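Local coordinates for protein esterase YbfF (Escherichia coli, PDB 3BF7) that probably hydrolyses ester substrates as an alpha/beta-hydrolase, with a helical cap and a substrate-binding crevice created by the arrangement of its domains, at residues A[3-7]-A[28-32]; A[17-23]-A[82-88]; A[34-39]-A[244-249]; A[97-101]-A[191-195]; A[110-114]-A[233-237]. The protein carries 1 engineered substitution. All coordinates share one frame. Numbering follows the deposited sequence.

Interaction 1: residues A[3-7]-A[28-32]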
# COMPACT_ATOMS: atom_id res chain seq x y z
N LEU A 3 5.87 -6.73 11.93
CA LEU A 3 4.71 -7.08 11.13
C LEU A 3 4.76 -8.51 10.61
O LEU A 3 5.83 -9.13 10.58
CB LEU A 3 4.61 -6.14 9.93
CG LEU A 3 4.52 -4.65 10.22
CD1 LEU A 3 4.57 -3.87 8.91
CD2 LEU A 3 3.23 -4.36 10.98
N ASN A 4 3.60 -9.02 10.22
CA ASN A 4 3.54 -10.34 9.63
C ASN A 4 4.09 -10.14 8.22
O ASN A 4 3.74 -9.16 7.54
CB ASN A 4 2.09 -10.83 9.54
CG ASN A 4 1.96 -12.13 8.77
OD1 ASN A 4 1.12 -12.25 7.87
ND2 ASN A 4 2.78 -13.10 9.12
N ILE A 5 4.96 -11.03 7.78
CA ILE A 5 5.54 -10.91 6.46
C ILE A 5 5.68 -12.25 5.76
O ILE A 5 5.63 -13.31 6.39
CB ILE A 5 6.96 -10.27 6.49
CG1 ILE A 5 7.99 -11.26 7.03
CG2 ILE A 5 6.94 -9.00 7.33
CD1 ILE A 5 7.77 -11.68 8.47
N ARG A 6 5.85 -12.18 4.45
CA ARG A 6 6.08 -13.33 3.60
C ARG A 6 7.35 -12.94 2.86
O ARG A 6 7.35 -11.96 2.10
CB ARG A 6 4.93 -13.50 2.60
CG ARG A 6 5.04 -14.74 1.73
CD ARG A 6 4.85 -16.00 2.54
NE ARG A 6 3.56 -16.02 3.22
CZ ARG A 6 2.38 -15.93 2.60
NH1 ARG A 6 2.33 -15.82 1.28
NH2 ARG A 6 1.26 -15.96 3.30
N ALA A 7 8.43 -13.67 3.10
CA ALA A 7 9.71 -13.37 2.47
C ALA A 7 10.10 -14.44 1.46
O ALA A 7 9.83 -15.62 1.66
CB ALA A 7 10.80 -13.24 3.54
N SER A 28 -3.96 -6.60 2.01
CA SER A 28 -3.17 -7.59 2.73
C SER A 28 -1.90 -7.83 1.91
O SER A 28 -1.80 -7.36 0.77
CB SER A 28 -3.95 -8.89 2.88
OG SER A 28 -4.22 -9.46 1.61
N LEU A 29 -0.96 -8.59 2.47
CA LEU A 29 0.31 -8.83 1.79
C LEU A 29 0.22 -9.47 0.41
O LEU A 29 1.17 -9.40 -0.36
CB LEU A 29 1.26 -9.61 2.70
CG LEU A 29 0.94 -11.05 3.11
CD1 LEU A 29 1.22 -12.00 1.95
CD2 LEU A 29 1.80 -11.42 4.30
N ASP A 30 -0.90 -10.10 0.10
CA ASP A 30 -1.06 -10.71 -1.21
C ASP A 30 -1.36 -9.68 -2.30
O ASP A 30 -1.14 -9.95 -3.48
CB ASP A 30 -2.18 -11.75 -1.18
CG ASP A 30 -1.70 -13.13 -0.76
OD1 ASP A 30 -0.54 -13.25 -0.31
OD2 ASP A 30 -2.49 -14.09 -0.89
N ASN A 31 -1.82 -8.49 -1.92
CA ASN A 31 -2.20 -7.51 -2.93
C ASN A 31 -1.14 -7.03 -3.91
O ASN A 31 -1.47 -6.73 -5.06
CB ASN A 31 -2.88 -6.29 -2.30
CG ASN A 31 -3.71 -5.51 -3.30
OD1 ASN A 31 -4.66 -6.04 -3.89
ND2 ASN A 31 -3.34 -4.26 -3.53
N LEU A 32 0.11 -6.94 -3.49
CA LEU A 32 1.16 -6.53 -4.42
C LEU A 32 1.95 -7.75 -4.88
O LEU A 32 3.07 -7.63 -5.40
CB LEU A 32 2.10 -5.50 -3.77
CG LEU A 32 1.58 -4.05 -3.72
CD1 LEU A 32 0.29 -3.98 -2.92
CD2 LEU A 32 2.64 -3.16 -3.10

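Interaction 2: residues A[17-23]-A[82-88]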
# COMPACT_ATOMS: atom_id res chain seq x y z
N SER A 17 19.36 -4.26 -3.64
CA SER A 17 18.80 -4.11 -2.31
C SER A 17 17.49 -4.89 -2.29
O SER A 17 16.83 -5.03 -3.32
CB SER A 17 18.49 -2.63 -2.01
OG SER A 17 19.65 -1.83 -2.07
N PRO A 18 17.11 -5.43 -1.13
CA PRO A 18 15.86 -6.18 -1.07
C PRO A 18 14.70 -5.21 -1.27
O PRO A 18 14.87 -4.00 -1.07
CB PRO A 18 15.88 -6.78 0.34
CG PRO A 18 16.64 -5.74 1.12
CD PRO A 18 17.78 -5.41 0.19
N ILE A 19 13.55 -5.72 -1.67
CA ILE A 19 12.37 -4.89 -1.89
C ILE A 19 11.24 -5.26 -0.93
O ILE A 19 10.86 -6.43 -0.82
CB ILE A 19 11.85 -5.02 -3.34
CG1 ILE A 19 12.89 -4.46 -4.32
CG2 ILE A 19 10.51 -4.30 -3.49
CD1 ILE A 19 12.50 -4.60 -5.78
N VAL A 20 10.73 -4.26 -0.23
CA VAL A 20 9.63 -4.43 0.71
C VAL A 20 8.39 -3.84 0.03
O VAL A 20 8.41 -2.69 -0.40
CB VAL A 20 9.90 -3.68 2.04
CG1 VAL A 20 8.69 -3.82 2.96
CG2 VAL A 20 11.15 -4.24 2.70
N LEU A 21 7.33 -4.64 -0.06
CA LEU A 21 6.08 -4.23 -0.69
C LEU A 21 5.03 -3.98 0.40
O LEU A 21 4.82 -4.84 1.26
CB LEU A 21 5.60 -5.32 -1.64
CG LEU A 21 6.56 -5.66 -2.78
CD1 LEU A 21 6.15 -6.98 -3.41
CD2 LEU A 21 6.56 -4.55 -3.81
N VAL A 22 4.38 -2.83 0.33
CA VAL A 22 3.38 -2.43 1.32
C VAL A 22 2.04 -2.07 0.69
O VAL A 22 1.93 -1.10 -0.07
CB VAL A 22 3.90 -1.21 2.13
CG1 VAL A 22 3.03 -0.98 3.35
CG2 VAL A 22 5.36 -1.42 2.52
N HIS A 23 1.02 -2.86 1.02
CA HIS A 23 -0.34 -2.68 0.49
C HIS A 23 -1.10 -1.48 1.06
O HIS A 23 -0.63 -0.81 1.99
CB HIS A 23 -1.14 -3.95 0.75
CG HIS A 23 -1.43 -4.19 2.20
ND1 HIS A 23 -2.41 -3.51 2.88
CD2 HIS A 23 -0.81 -4.98 3.11
CE1 HIS A 23 -2.39 -3.87 4.15
NE2 HIS A 23 -1.43 -4.77 4.32
N LYS A 82 19.17 -1.85 4.77
CA LYS A 82 18.50 -0.92 3.87
C LYS A 82 17.72 -1.67 2.81
O LYS A 82 18.14 -2.73 2.34
CB LYS A 82 19.55 -0.01 3.21
CG LYS A 82 18.98 1.05 2.28
CD LYS A 82 20.09 1.89 1.66
CE LYS A 82 21.03 1.04 0.81
NZ LYS A 82 22.12 1.85 0.19
N ALA A 83 16.57 -1.13 2.43
CA ALA A 83 15.74 -1.77 1.42
C ALA A 83 15.03 -0.75 0.55
O ALA A 83 14.90 0.42 0.90
CB ALA A 83 14.70 -2.66 2.09
N THR A 84 14.61 -1.21 -0.62
CA THR A 84 13.84 -0.39 -1.54
C THR A 84 12.41 -0.66 -1.12
O THR A 84 12.06 -1.80 -0.81
CB THR A 84 14.08 -0.83 -2.99
OG1 THR A 84 15.35 -0.32 -3.43
CG2 THR A 84 12.98 -0.31 -3.92
N PHE A 85 11.59 0.38 -1.07
CA PHE A 85 10.20 0.24 -0.65
C PHE A 85 9.22 0.62 -1.75
O PHE A 85 9.39 1.65 -2.42
CB PHE A 85 9.93 1.13 0.56
CG PHE A 85 10.52 0.60 1.84
CD1 PHE A 85 9.74 -0.14 2.72
CD2 PHE A 85 11.85 0.85 2.17
CE1 PHE A 85 10.27 -0.63 3.91
CE2 PHE A 85 12.39 0.36 3.36
CZ PHE A 85 11.59 -0.38 4.23
N ILE A 86 8.20 -0.21 -1.93
CA ILE A 86 7.16 0.02 -2.91
C ILE A 86 5.83 -0.06 -2.16
O ILE A 86 5.50 -1.10 -1.59
CB ILE A 86 7.17 -1.05 -4.02
CG1 ILE A 86 8.52 -1.03 -4.75
CG2 ILE A 86 6.03 -0.81 -5.00
CD1 ILE A 86 8.66 -2.08 -5.84
N GLY A 87 5.08 1.04 -2.15
CA GLY A 87 3.82 1.03 -1.43
C GLY A 87 2.66 1.58 -2.23
O GLY A 87 2.81 2.55 -2.98
N HIS A 88 1.50 0.96 -2.06
CA HIS A 88 0.29 1.40 -2.73
C HIS A 88 -0.61 2.16 -1.76
O HIS A 88 -0.92 1.66 -0.67
CB HIS A 88 -0.50 0.21 -3.28
CG HIS A 88 -1.83 0.59 -3.85
ND1 HIS A 88 -3.03 0.10 -3.36
CD2 HIS A 88 -2.16 1.44 -4.86
CE1 HIS A 88 -4.03 0.63 -4.04
NE2 HIS A 88 -3.53 1.44 -4.96
O HOH W 1 16.27 -2.55 -4.64
O HOH W 2 20.99 -2.38 0.57

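Interaction 3: residues A[34-39]-A[244-249]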
# COMPACT_ATOMS: atom_id res chain seq x y z
N VAL A 34 1.51 -9.53 -7.42
CA VAL A 34 1.76 -9.49 -8.85
C VAL A 34 3.10 -8.81 -9.13
O VAL A 34 3.81 -9.18 -10.07
CB VAL A 34 0.62 -8.75 -9.61
CG1 VAL A 34 0.51 -7.31 -9.13
CG2 VAL A 34 0.87 -8.81 -11.10
N LEU A 35 3.46 -7.83 -8.31
CA LEU A 35 4.74 -7.15 -8.49
C LEU A 35 5.87 -8.02 -7.94
O LEU A 35 6.93 -8.14 -8.54
CB LEU A 35 4.73 -5.79 -7.78
CG LEU A 35 3.61 -4.82 -8.19
CD1 LEU A 35 3.79 -3.49 -7.46
CD2 LEU A 35 3.64 -4.61 -9.70
N ALA A 36 5.62 -8.65 -6.79
CA ALA A 36 6.60 -9.52 -6.15
C ALA A 36 7.01 -10.70 -7.02
O ALA A 36 8.18 -11.08 -7.06
CB ALA A 36 6.05 -10.03 -4.82
N ARG A 37 6.05 -11.28 -7.73
CA ARG A 37 6.34 -12.43 -8.58
C ARG A 37 7.33 -12.10 -9.68
O ARG A 37 8.05 -12.98 -10.16
CB ARG A 37 5.04 -13.00 -9.16
CG ARG A 37 4.17 -13.69 -8.11
CD ARG A 37 3.03 -14.48 -8.73
NE ARG A 37 1.95 -13.64 -9.24
CZ ARG A 37 1.02 -13.07 -8.48
NH1 ARG A 37 1.02 -13.25 -7.17
NH2 ARG A 37 0.07 -12.34 -9.04
N ASP A 38 7.39 -10.84 -10.09
CA ASP A 38 8.33 -10.43 -11.12
C ASP A 38 9.65 -9.97 -10.51
O ASP A 38 10.73 -10.35 -10.97
CB ASP A 38 7.73 -9.30 -11.97
CG ASP A 38 8.68 -8.81 -13.04
OD1 ASP A 38 9.55 -7.97 -12.72
OD2 ASP A 38 8.57 -9.28 -14.19
N LEU A 39 9.56 -9.17 -9.46
CA LEU A 39 10.75 -8.64 -8.81
C LEU A 39 11.60 -9.67 -8.08
O LEU A 39 12.79 -9.44 -7.85
CB LEU A 39 10.34 -7.50 -7.87
CG LEU A 39 9.72 -6.31 -8.60
CD1 LEU A 39 9.05 -5.37 -7.61
CD2 LEU A 39 10.79 -5.57 -9.40
N VAL A 244 3.07 -1.05 -14.84
CA VAL A 244 3.61 -0.64 -13.55
C VAL A 244 5.03 -1.19 -13.39
O VAL A 244 5.93 -0.48 -12.97
CB VAL A 244 2.72 -1.14 -12.39
CG1 VAL A 244 3.40 -0.89 -11.05
CG2 VAL A 244 1.38 -0.42 -12.43
N LEU A 245 5.22 -2.46 -13.75
CA LEU A 245 6.54 -3.07 -13.65
C LEU A 245 7.56 -2.43 -14.59
O LEU A 245 8.73 -2.29 -14.24
CB LEU A 245 6.46 -4.58 -13.89
CG LEU A 245 5.89 -5.37 -12.71
CD1 LEU A 245 5.51 -6.77 -13.16
CD2 LEU A 245 6.92 -5.42 -11.58
N ARG A 246 7.13 -2.03 -15.78
CA ARG A 246 8.05 -1.37 -16.70
C ARG A 246 8.55 -0.07 -16.08
O ARG A 246 9.73 0.26 -16.16
CB ARG A 246 7.38 -1.08 -18.05
CG ARG A 246 7.09 -2.32 -18.90
CD ARG A 246 6.90 -1.95 -20.37
NE ARG A 246 5.76 -1.07 -20.59
CZ ARG A 246 4.50 -1.48 -20.69
NH1 ARG A 246 4.20 -2.77 -20.59
NH2 ARG A 246 3.53 -0.60 -20.87
N ALA A 247 7.63 0.66 -15.44
CA ALA A 247 7.99 1.93 -14.80
C ALA A 247 8.92 1.68 -13.62
O ALA A 247 9.91 2.38 -13.43
CB ALA A 247 6.73 2.66 -14.35
N ILE A 248 8.59 0.67 -12.81
CA ILE A 248 9.41 0.34 -11.65
C ILE A 248 10.83 -0.03 -12.06
O ILE A 248 11.79 0.50 -11.53
CB ILE A 248 8.78 -0.82 -10.84
CG1 ILE A 248 7.51 -0.32 -10.14
CG2 ILE A 248 9.78 -1.36 -9.82
CD1 ILE A 248 6.72 -1.42 -9.44
N ARG A 249 10.96 -0.94 -13.02
CA ARG A 249 12.29 -1.37 -13.44
C ARG A 249 13.10 -0.27 -14.12
O ARG A 249 14.32 -0.23 -13.97
CB ARG A 249 12.19 -2.62 -14.31
CG ARG A 249 11.88 -3.86 -13.48
CD ARG A 249 11.94 -5.14 -14.29
NE ARG A 249 11.79 -6.34 -13.47
CZ ARG A 249 12.70 -6.80 -12.62
NH1 ARG A 249 13.85 -6.16 -12.45
NH2 ARG A 249 12.47 -7.92 -11.94

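Interaction 4: residues A[97-101]-A[191-195]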
# COMPACT_ATOMS: atom_id res chain seq x y z
N ALA A 97 6.42 8.25 4.72
CA ALA A 97 6.66 8.68 6.09
C ALA A 97 7.98 8.11 6.61
O ALA A 97 8.64 8.72 7.45
CB ALA A 97 5.51 8.25 6.99
N LEU A 98 8.36 6.93 6.11
CA LEU A 98 9.60 6.31 6.54
C LEU A 98 10.81 7.17 6.16
O LEU A 98 11.82 7.15 6.86
CB LEU A 98 9.75 4.92 5.92
CG LEU A 98 11.02 4.14 6.28
CD1 LEU A 98 11.09 3.92 7.79
CD2 LEU A 98 11.03 2.81 5.54
N THR A 99 10.71 7.93 5.07
CA THR A 99 11.83 8.78 4.68
C THR A 99 12.14 9.84 5.73
O THR A 99 13.27 10.28 5.86
CB THR A 99 11.60 9.51 3.32
OG1 THR A 99 10.55 10.48 3.46
CG2 THR A 99 11.24 8.52 2.23
N ALA A 100 11.12 10.24 6.49
CA ALA A 100 11.30 11.24 7.53
C ALA A 100 11.78 10.61 8.83
O ALA A 100 12.54 11.23 9.59
CB ALA A 100 9.99 11.99 7.76
N LEU A 101 11.35 9.38 9.09
CA LEU A 101 11.71 8.69 10.32
C LEU A 101 13.08 8.03 10.30
O LEU A 101 13.86 8.18 11.25
CB LEU A 101 10.64 7.64 10.66
CG LEU A 101 10.80 6.95 12.02
CD1 LEU A 101 10.65 7.98 13.13
CD2 LEU A 101 9.75 5.86 12.16
N ILE A 191 6.08 16.04 5.85
CA ILE A 191 7.43 15.61 6.17
C ILE A 191 8.48 16.50 5.51
O ILE A 191 8.18 17.24 4.58
CB ILE A 191 7.68 14.16 5.69
CG1 ILE A 191 7.55 14.07 4.17
CG2 ILE A 191 6.69 13.22 6.37
CD1 ILE A 191 7.90 12.71 3.59
N PRO A 192 9.73 16.43 6.00
CA PRO A 192 10.80 17.24 5.42
C PRO A 192 11.11 16.68 4.03
O PRO A 192 10.79 15.53 3.73
CB PRO A 192 11.96 17.03 6.39
CG PRO A 192 11.29 16.72 7.69
CD PRO A 192 10.17 15.81 7.26
N ALA A 193 11.74 17.49 3.19
CA ALA A 193 12.08 17.05 1.85
C ALA A 193 13.05 15.87 1.87
O ALA A 193 13.97 15.82 2.69
CB ALA A 193 12.69 18.21 1.07
N TRP A 194 12.81 14.92 0.98
CA TRP A 194 13.68 13.76 0.83
C TRP A 194 14.39 14.03 -0.50
O TRP A 194 13.80 13.90 -1.57
CB TRP A 194 12.86 12.47 0.76
CG TRP A 194 13.69 11.21 0.85
CD1 TRP A 194 14.52 10.84 1.87
CD2 TRP A 194 13.71 10.14 -0.09
NE1 TRP A 194 15.05 9.60 1.63
CE2 TRP A 194 14.58 9.15 0.43
CE3 TRP A 194 13.09 9.92 -1.33
CZ2 TRP A 194 14.83 7.95 -0.25
CZ3 TRP A 194 13.34 8.73 -2.00
CH2 TRP A 194 14.21 7.76 -1.45
N ASP A 195 15.66 14.42 -0.42
CA ASP A 195 16.44 14.76 -1.60
C ASP A 195 17.04 13.58 -2.36
O ASP A 195 18.26 13.48 -2.52
CB ASP A 195 17.55 15.75 -1.22
CG ASP A 195 17.00 17.10 -0.78
OD1 ASP A 195 16.18 17.68 -1.52
OD2 ASP A 195 17.38 17.58 0.31
O HOH W 3 11.41 13.03 4.64

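Interaction 5: residues A[110-114]-A[233-237]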
# COMPACT_ATOMS: atom_id res chain seq x y z
N VAL A 110 9.03 3.79 -4.31
CA VAL A 110 7.96 3.82 -5.31
C VAL A 110 6.63 3.96 -4.58
O VAL A 110 6.32 3.18 -3.68
CB VAL A 110 7.92 2.52 -6.14
CG1 VAL A 110 6.82 2.61 -7.19
CG2 VAL A 110 9.26 2.28 -6.82
N ALA A 111 5.86 4.97 -4.96
CA ALA A 111 4.55 5.23 -4.37
C ALA A 111 3.52 5.08 -5.48
O ALA A 111 3.52 5.86 -6.44
CB ALA A 111 4.51 6.63 -3.78
N ILE A 112 2.64 4.10 -5.34
CA ILE A 112 1.62 3.81 -6.34
C ILE A 112 0.29 4.49 -6.01
O ILE A 112 -0.28 4.29 -4.94
CB ILE A 112 1.41 2.29 -6.50
CG1 ILE A 112 2.76 1.61 -6.78
CG2 ILE A 112 0.45 2.00 -7.64
CD1 ILE A 112 2.70 0.09 -6.85
N ASP A 113 -0.17 5.30 -6.97
CA ASP A 113 -1.39 6.10 -6.92
C ASP A 113 -1.70 6.70 -5.56
O ASP A 113 -2.73 6.42 -4.93
CB ASP A 113 -2.61 5.32 -7.42
CG ASP A 113 -3.68 6.25 -7.96
OD1 ASP A 113 -4.85 6.14 -7.53
OD2 ASP A 113 -3.34 7.11 -8.81
N ILE A 114 -0.80 7.57 -5.13
CA ILE A 114 -0.92 8.24 -3.85
C ILE A 114 -0.03 9.48 -3.81
O ILE A 114 1.02 9.54 -4.45
CB ILE A 114 -0.52 7.26 -2.71
CG1 ILE A 114 -0.85 7.86 -1.34
CG2 ILE A 114 0.97 6.93 -2.80
CD1 ILE A 114 -2.33 8.01 -1.08
N GLY A 233 -7.24 2.82 -12.95
CA GLY A 233 -7.83 3.38 -11.76
C GLY A 233 -6.86 3.34 -10.59
O GLY A 233 -5.65 3.21 -10.77
N HIS A 234 -7.41 3.43 -9.38
CA HIS A 234 -6.61 3.46 -8.16
C HIS A 234 -5.73 2.23 -7.90
O HIS A 234 -4.61 2.38 -7.41
CB HIS A 234 -7.53 3.71 -6.96
CG HIS A 234 -6.80 3.85 -5.66
ND1 HIS A 234 -5.76 4.74 -5.47
CD2 HIS A 234 -6.99 3.24 -4.47
CE1 HIS A 234 -5.35 4.66 -4.22
NE2 HIS A 234 -6.08 3.76 -3.59
N TRP A 235 -6.22 1.03 -8.18
CA TRP A 235 -5.41 -0.16 -7.98
C TRP A 235 -4.68 -0.43 -9.30
O TRP A 235 -4.93 -1.42 -10.00
CB TRP A 235 -6.29 -1.35 -7.57
CG TRP A 235 -6.77 -1.27 -6.13
CD1 TRP A 235 -6.18 -1.85 -5.04
CD2 TRP A 235 -7.90 -0.54 -5.64
NE1 TRP A 235 -6.88 -1.52 -3.90
CE2 TRP A 235 -7.94 -0.73 -4.24
CE3 TRP A 235 -8.88 0.25 -6.25
CZ2 TRP A 235 -8.93 -0.15 -3.44
CZ3 TRP A 235 -9.87 0.82 -5.45
CH2 TRP A 235 -9.88 0.62 -4.06
N VAL A 236 -3.78 0.50 -9.64
CA VAL A 236 -3.03 0.45 -10.89
C VAL A 236 -2.34 -0.88 -11.17
O VAL A 236 -2.38 -1.38 -12.29
CB VAL A 236 -1.95 1.56 -10.92
CG1 VAL A 236 -1.44 1.75 -12.35
CG2 VAL A 236 -2.50 2.86 -10.37
N HIS A 237 -1.71 -1.44 -10.15
CA HIS A 237 -0.99 -2.70 -10.28
C HIS A 237 -1.92 -3.87 -10.59
O HIS A 237 -1.51 -4.87 -11.18
CB HIS A 237 -0.21 -3.00 -9.01
CG HIS A 237 -1.04 -2.93 -7.77
ND1 HIS A 237 -1.58 -1.75 -7.30
CD2 HIS A 237 -1.47 -3.90 -6.93
CE1 HIS A 237 -2.30 -2.00 -6.22
NE2 HIS A 237 -2.25 -3.30 -5.98

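Interaction 1: residues A[3-7]-A[28-32]
Leu29 is the centrepiece of a small surface contact between the antiparallel edge strand 5-8 and the loop that leads into helix 33-39. Both of its chi angles lie in the p well (66° and 76°), an uncommon choice for leucine, and this conformation carries its methyl groups against 3-7. CD2 approaches the backbone of that segment, 4.2 Å from Ile5 C. The CA-to-CB bonds of Asn4 and Arg6, both with chi1 at t, point toward the loop, whereas Ile5 between them turns away to pack on Ile46, Val48 and helix 64-78. Arg6 then bends, with chi2 and chi3 both p, so that its guanidinium lays one face over Leu29, with Arg6 NH1 4.0 Å from Leu29 CD1. The loop is held by a type I turn from Ser28 to Asn31, closed by Asn31 N to Ser28 O at 2.9 Å. Leu29 is further anchored through its backbone to Asp49 and Gln47, the same two residues that pair by backbone with Asn4 and Arg6. Asp30, with chi1 at -88°, brings OD1 within 4.2 Å of Arg6 NH1, too far for a salt bridge. With no hydrogen bond between the segments, the chemistry implies a join made by apolar packing and one face of the Arg6 guanidinium against Leu29, to which the opposite charges add at most a long-range attraction.

Interaction 2: residues A[17-23]-A[82-88]
Five backbone hydrogen bonds zip strands 19-22 and 83-88 together in parallel register. Thr84 N donates to Pro18 O (2.8 Å), Val20 N to Thr84 O (2.9 Å), Ile86 N to Val20 O (2.9 Å), Val22 N to Ile86 O (2.8 Å) and His88 N to Val22 O (2.9 Å). The intervening residues turn their peptide groups outward: Ile19 and Leu21 bond to strand 45-48 and its approach, Phe85 to Val110, Gly87 to Val110 and Ile112. This is the centre of the alpha/beta-hydrolase sheet, and strand 83-88 runs into a probable nucleophile elbow (GxSxG: Gly87, Ser89, Gly91). Side chains alternate between the faces. Leu21 CD2 meets Ile86 CB at 3.6 Å on one, and Val20 CB meets Phe85 CE1 at 3.6 Å on the other. At the start of the pair, one water donates to Ser17 O (2.9 Å) and also bonds Thr84 OG1 (2.7 Å); a second donates to Ser17 OG (3.0 Å) and weakly to Lys82 O (3.4 Å). Ser17 OG is also bonded to Asp107. At the far end the imidazoles find partners elsewhere, NE2 of His23 at Val50 N and NE2 of His88 at His234 O.

Interaction 3: residues A[34-39]-A[244-249]
The side chain of Leu245 is a knob that drops into a hole on helix 33-39 framed by Val34, Leu35, Asp38 and Leu39. Its CD1 rests 3.6 Å from Asp38 CB, its CG 3.8 Å from Leu35 CD2, and its CD2 4.2 Å from Leu39 CG. The short helical segments cross at -51° with their axes 11.0 Å apart, a separation spanned by these leucines. Deeper in, Leu35 packs against the neighbouring side chains of Val244 and Ile248, its CD2 4.0 Å from Val244 CG1 and its CD1 4.1 Å from Ile248 CD1. At the end of the groove near Asp38, Arg249 closes it: Leu39 CD2 lies over one guanidinium face, and Asp38 OD1 takes a salt bridge at its edge, 2.9 Å from Arg249 NE and 3.0 Å from Arg249 NH2. Asp42 is a second carboxylate partner of this arginine. Both helices lie on the same face of the central sheet: Leu39 and Ala36 reach strands 19-22 and 45-48, while Val244, Ala247 and Ile248 rest on Ile201 of strand 198-201.

Interaction 4: residues A[97-101]-A[191-195]
Ala97 opens the last turn of helix 90-101, its O accepting hydrogen bonds from Ala100 N (3.1 Å) and Leu101 N (3.2 Å). Leu98 takes no part here; its side chain packs on Val72 and Ile106. Thr99 is the main meeting point. Its CB sits over the indole face of Trp194 in a CH-pi contact, 3.7 Å from the centroid of the five-membered ring and 18° off the normal, and Thr99 OG1 lies 3.5 Å from Ile191 CD1. That hydroxyl, at chi1 p, is bonded to Met96 O one turn back, and a water donates both to Thr99 OG1 (2.9 Å) and to Pro192 O (2.7 Å). The helix belongs to the beta-alpha-beta crossover joining parallel strands 83-88 and 106-112 of the alpha/beta-hydrolase fold, and the irregular segment 191-195 leads from helix 182-186 into strand 198-201. Next comes Ala100, whose CB packs 3.8 Å from Ile191 CB and 3.9 Å from Pro192 CD near the surface. Leu101 takes another direction, to Ala68 and Gln69. Across the interface, Trp194 also reaches Leu109 and Phe221.

Interaction 5: residues A[110-114]-A[233-237]
A probable Ser-His-Asp catalytic triad of the alpha/beta-hydrolase fold has its acid and base in this contact, Asp113 just past the end of strand 106-112 and His234 in the loop before helix 236-239. The two are joined by a short, nearly linear hydrogen bond in which His234 ND1 donates to Asp113 OD1 (2.7 Å, 169°), the carboxylate oxygen lying at the edge of the imidazole, near its plane. On the other side of the ring NE2 makes a weak hydrogen bond to Ser89 OG, consistent with a charge relay to the serine on the nucleophile elbow. Asp113 is fixed independently of the histidine: Ser206 OG also bonds OD1, and Gly203 N bonds OD2. Its backbone takes a left-handed conformation (phi 37°, psi 64°) where the chain leaves the strand, and its CA-to-CB bond is directed at the histidine loop. His234 is stacked on Tyr208, and its carbonyl oxygen receives a bond from His88. Next to the polar pair the two segments are packed by aliphatic groups. Val236, in the first turn of helix 236-239, brings CG2 within 3.8 Å of Asp113 CB and CB within 4.1 Å of Ile112 CG2. The same methyl of Ile112 lies 4.3 Å from His237 ND1, a buried nitrogen with no hydrogen-bonding partner in the model.

Interactions 1, 2 and 5 all reach the seven-stranded mixed sheet: interaction 1 at its edge strand 5-8, interaction 2 in the middle, and interaction 5 on strand 106-112. Centres of interactions 2 and 5 lie about 14 Å apart, tied by His88 NE2 to His234 O, which places the acid and base of the probable triad beside the elbow that carries its serine. Interaction 3 packs against both, on the sheet face that carries Leu21 and Ile86. Interaction 4, centred about 24 Å from 1 and 3, touches 2 through Leu98 and Phe85. Along the chain, segments of 1 and 2 alternate, as do those of 2 and 3, while 4 and 5 fall between the two segments of 3.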